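Local atomic coordinates of class D beta-lactamase (Fusobacterium nucleatum subsp. polymorphum, PDB entry 4IED), a protein that probably hydrolyses the amide bond of beta-lactam antibiotics such as penicillins, giving substituted beta-amino acids and so resistance to these drugs. Residues Ala49-Pro55 and Leu150-Glu156. Numbering follows the deposited sequence.
Sequences ANERFYP and LKISAME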
loop_
_atom_site.group_PDB
_atom_site.type_symbol
_atom_site.label_atom_id
_atom_site.label_comp_id
_atom_site.label_asym_id
_atom_site.label_seq_id
_atom_site.Cartn_x
_atom_site.Cartn_y
_atom_site.Cartn_z
ATOM N N ALA A 49 6.720 -1.858 14.261
ATOM C CA ALA A 49 5.971 -2.740 13.332
ATOM C C ALA A 49 4.547 -2.887 13.752
ATOM O O ALA A 49 3.693 -2.984 12.911
ATOM C CB ALA A 49 6.616 -4.084 13.253
ATOM N N ASN A 50 4.280 -2.768 15.058
ATOM C CA ASN A 50 2.864 -2.865 15.575
ATOM C C ASN A 50 2.243 -1.485 15.784
ATOM O O ASN A 50 1.068 -1.405 16.288
ATOM C CB ASN A 50 2.877 -3.655 16.858
ATOM C CG ASN A 50 3.186 -5.089 16.637
ATOM O OD1 ASN A 50 4.092 -5.688 17.248
ATOM N ND2 ASN A 50 2.420 -5.671 15.766
ATOM N N GLU A 51 2.930 -0.368 15.459
ATOM C CA GLU A 51 2.360 0.939 15.668
ATOM C C GLU A 51 1.621 1.390 14.433
ATOM O O GLU A 51 2.095 1.296 13.309
ATOM C CB GLU A 51 3.497 1.991 15.931
ATOM C CG GLU A 51 3.012 3.411 16.158
ATOM C CD GLU A 51 4.057 4.353 16.601
ATOM O OE1 GLU A 51 5.251 3.942 16.619
ATOM O OE2 GLU A 51 3.614 5.518 16.933
ATOM N N ARG A 52 0.416 1.862 14.641
ATOM C CA ARG A 52 -0.451 2.281 13.577
ATOM C C ARG A 52 -0.145 3.732 13.148
ATOM O O ARG A 52 0.022 4.626 14.002
ATOM C CB ARG A 52 -1.923 2.201 13.984
ATOM C CG ARG A 52 -2.394 0.785 14.200
ATOM C CD ARG A 52 -3.845 0.825 14.569
ATOM N NE ARG A 52 -4.470 -0.502 14.575
ATOM C CZ ARG A 52 -5.588 -0.768 15.193
ATOM N NH1 ARG A 52 -6.190 0.080 16.001
ATOM N NH2 ARG A 52 -6.128 -1.968 15.051
ATOM N N PHE A 53 -0.076 3.915 11.824
ATOM C CA PHE A 53 0.183 5.228 11.176
ATOM C C PHE A 53 -0.823 5.460 10.095
ATOM O O PHE A 53 -1.433 4.489 9.446
ATOM C CB PHE A 53 1.618 5.353 10.537
ATOM C CG PHE A 53 2.745 5.142 11.523
ATOM C CD1 PHE A 53 3.125 6.203 12.342
ATOM C CD2 PHE A 53 3.484 3.951 11.601
ATOM C CE1 PHE A 53 4.175 6.038 13.246
ATOM C CE2 PHE A 53 4.511 3.749 12.452
ATOM C CZ PHE A 53 4.862 4.801 13.305
ATOM N N TYR A 54 -1.048 6.721 9.711
ATOM C CA TYR A 54 -1.906 7.011 8.539
ATOM C C TYR A 54 -1.353 6.204 7.350
ATOM O O TYR A 54 -0.142 6.269 7.132
ATOM C CB TYR A 54 -1.909 8.495 8.172
ATOM C CG TYR A 54 -2.161 9.491 9.280
ATOM C CD1 TYR A 54 -2.961 9.224 10.384
ATOM C CD2 TYR A 54 -1.568 10.697 9.185
ATOM C CE1 TYR A 54 -3.168 10.168 11.370
ATOM C CE2 TYR A 54 -1.795 11.676 10.092
ATOM C CZ TYR A 54 -2.518 11.398 11.214
ATOM O OH TYR A 54 -2.736 12.403 12.206
ATOM N N PRO A 55 -2.208 5.519 6.581
ATOM C CA PRO A 55 -1.637 4.734 5.474
ATOM C C PRO A 55 -1.298 5.525 4.283
ATOM O O PRO A 55 -0.517 5.070 3.387
ATOM C CB PRO A 55 -2.807 3.802 5.108
ATOM C CG PRO A 55 -4.037 4.579 5.556
ATOM C CD PRO A 55 -3.629 5.281 6.815
ATOM N N LEU A 150 -7.809 7.517 10.075
ATOM C CA LEU A 150 -7.454 6.093 9.829
ATOM C C LEU A 150 -5.975 5.874 10.065
ATOM O O LEU A 150 -5.091 6.652 9.667
ATOM C CB LEU A 150 -7.769 5.775 8.380
ATOM C CG LEU A 150 -7.588 4.276 7.912
ATOM C CD1 LEU A 150 -8.457 3.383 8.759
ATOM C CD2 LEU A 150 -7.966 4.150 6.453
ATOM N N LYS A 151 -5.669 4.756 10.716
ATOM C CA LYS A 151 -4.262 4.354 10.954
ATOM C C LYS A 151 -4.215 2.810 10.857
ATOM O O LYS A 151 -5.192 2.092 11.157
ATOM C CB LYS A 151 -3.787 4.750 12.339
ATOM C CG LYS A 151 -3.706 6.253 12.627
ATOM C CD LYS A 151 -3.247 6.441 14.049
ATOM C CE LYS A 151 -3.103 7.914 14.319
ATOM N NZ LYS A 151 -2.700 8.085 15.726
ATOM N N ILE A 152 -3.069 2.314 10.392
ATOM C CA ILE A 152 -2.730 0.910 10.221
ATOM C C ILE A 152 -1.281 0.657 10.437
ATOM O O ILE A 152 -0.448 1.543 10.165
ATOM C CB ILE A 152 -3.238 0.384 8.840
ATOM C CG1 ILE A 152 -3.180 -1.127 8.763
ATOM C CG2 ILE A 152 -2.470 1.042 7.726
ATOM C CD1 ILE A 152 -3.855 -1.780 7.512
ATOM N N SER A 153 -0.924 -0.503 11.018
ATOM C CA SER A 153 0.462 -0.827 11.254
ATOM C C SER A 153 1.101 -1.615 10.131
ATOM O O SER A 153 0.411 -2.163 9.306
ATOM C CB SER A 153 0.625 -1.560 12.590
ATOM O OG SER A 153 0.117 -2.900 12.433
ATOM N N ALA A 154 2.438 -1.648 10.123
ATOM C CA ALA A 154 3.153 -2.449 9.109
ATOM C C ALA A 154 2.695 -3.907 9.240
ATOM O O ALA A 154 2.504 -4.556 8.248
ATOM C CB ALA A 154 4.697 -2.280 9.251
ATOM N N MET A 155 2.572 -4.401 10.469
ATOM C CA MET A 155 2.187 -5.813 10.682
ATOM C C MET A 155 0.770 -6.037 10.112
ATOM O O MET A 155 0.510 -7.080 9.475
ATOM C CB MET A 155 2.193 -6.192 12.181
ATOM C CG MET A 155 2.205 -7.658 12.422
ATOM S SD MET A 155 3.798 -8.394 12.073
ATOM C CE MET A 155 4.819 -7.816 13.285
ATOM N N GLU A 156 -0.158 -5.128 10.301
ATOM C CA GLU A 156 -1.491 -5.230 9.824
ATOM C C GLU A 156 -1.494 -5.202 8.328
ATOM O O GLU A 156 -2.288 -5.949 7.708
ATOM C CB GLU A 156 -2.316 -4.050 10.451
ATOM C CG GLU A 156 -2.772 -4.332 11.869
ATOM C CD GLU A 156 -3.365 -3.164 12.549
ATOM O OE1 GLU A 156 -3.235 -1.987 12.199
ATOM O OE2 GLU A 156 -3.999 -3.486 13.639
HETATM O O HOH W 1 3.971 0.346 11.535
#
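The side chain of Arg-52 lies alongside Lys-151 and Ser-153 and ends in a salt bridge with Glu-156, NH2 to OE2 3.0 Å. Next to it in the backbone is a single antiparallel beta bridge in the transpeptidase-like fold of class D beta-lactamases. Phe-53 and Ile-152 form its hydrogen-bonded pair: Phe-53 N to Ile-152 O and Ile-152 N to Phe-53 O are both 2.9 Å. The bridge ties the loop after helix 46-49 to the residues leading into helix 154-165. Ser-153 is the N-cap of that helix. With Glu-156 it forms a capping box, so the Glu-156 carboxylate serves both the cap and the arginine. Pro-55 packs its CB on Ile-152 CG2 at 3.8 Å, and Tyr-132 adjoins both side chains. Ala-49 and Met-155 lie against Val-32 of strand 29-35. Two further links reach the first turn of the helix. Met-155 N donates to Ala-49 O, at the end of helix 46-49, at 3.0 Å, and a water accepts from Ala-154 N (2.9 Å) and donates to Glu-51 O (2.8 Å).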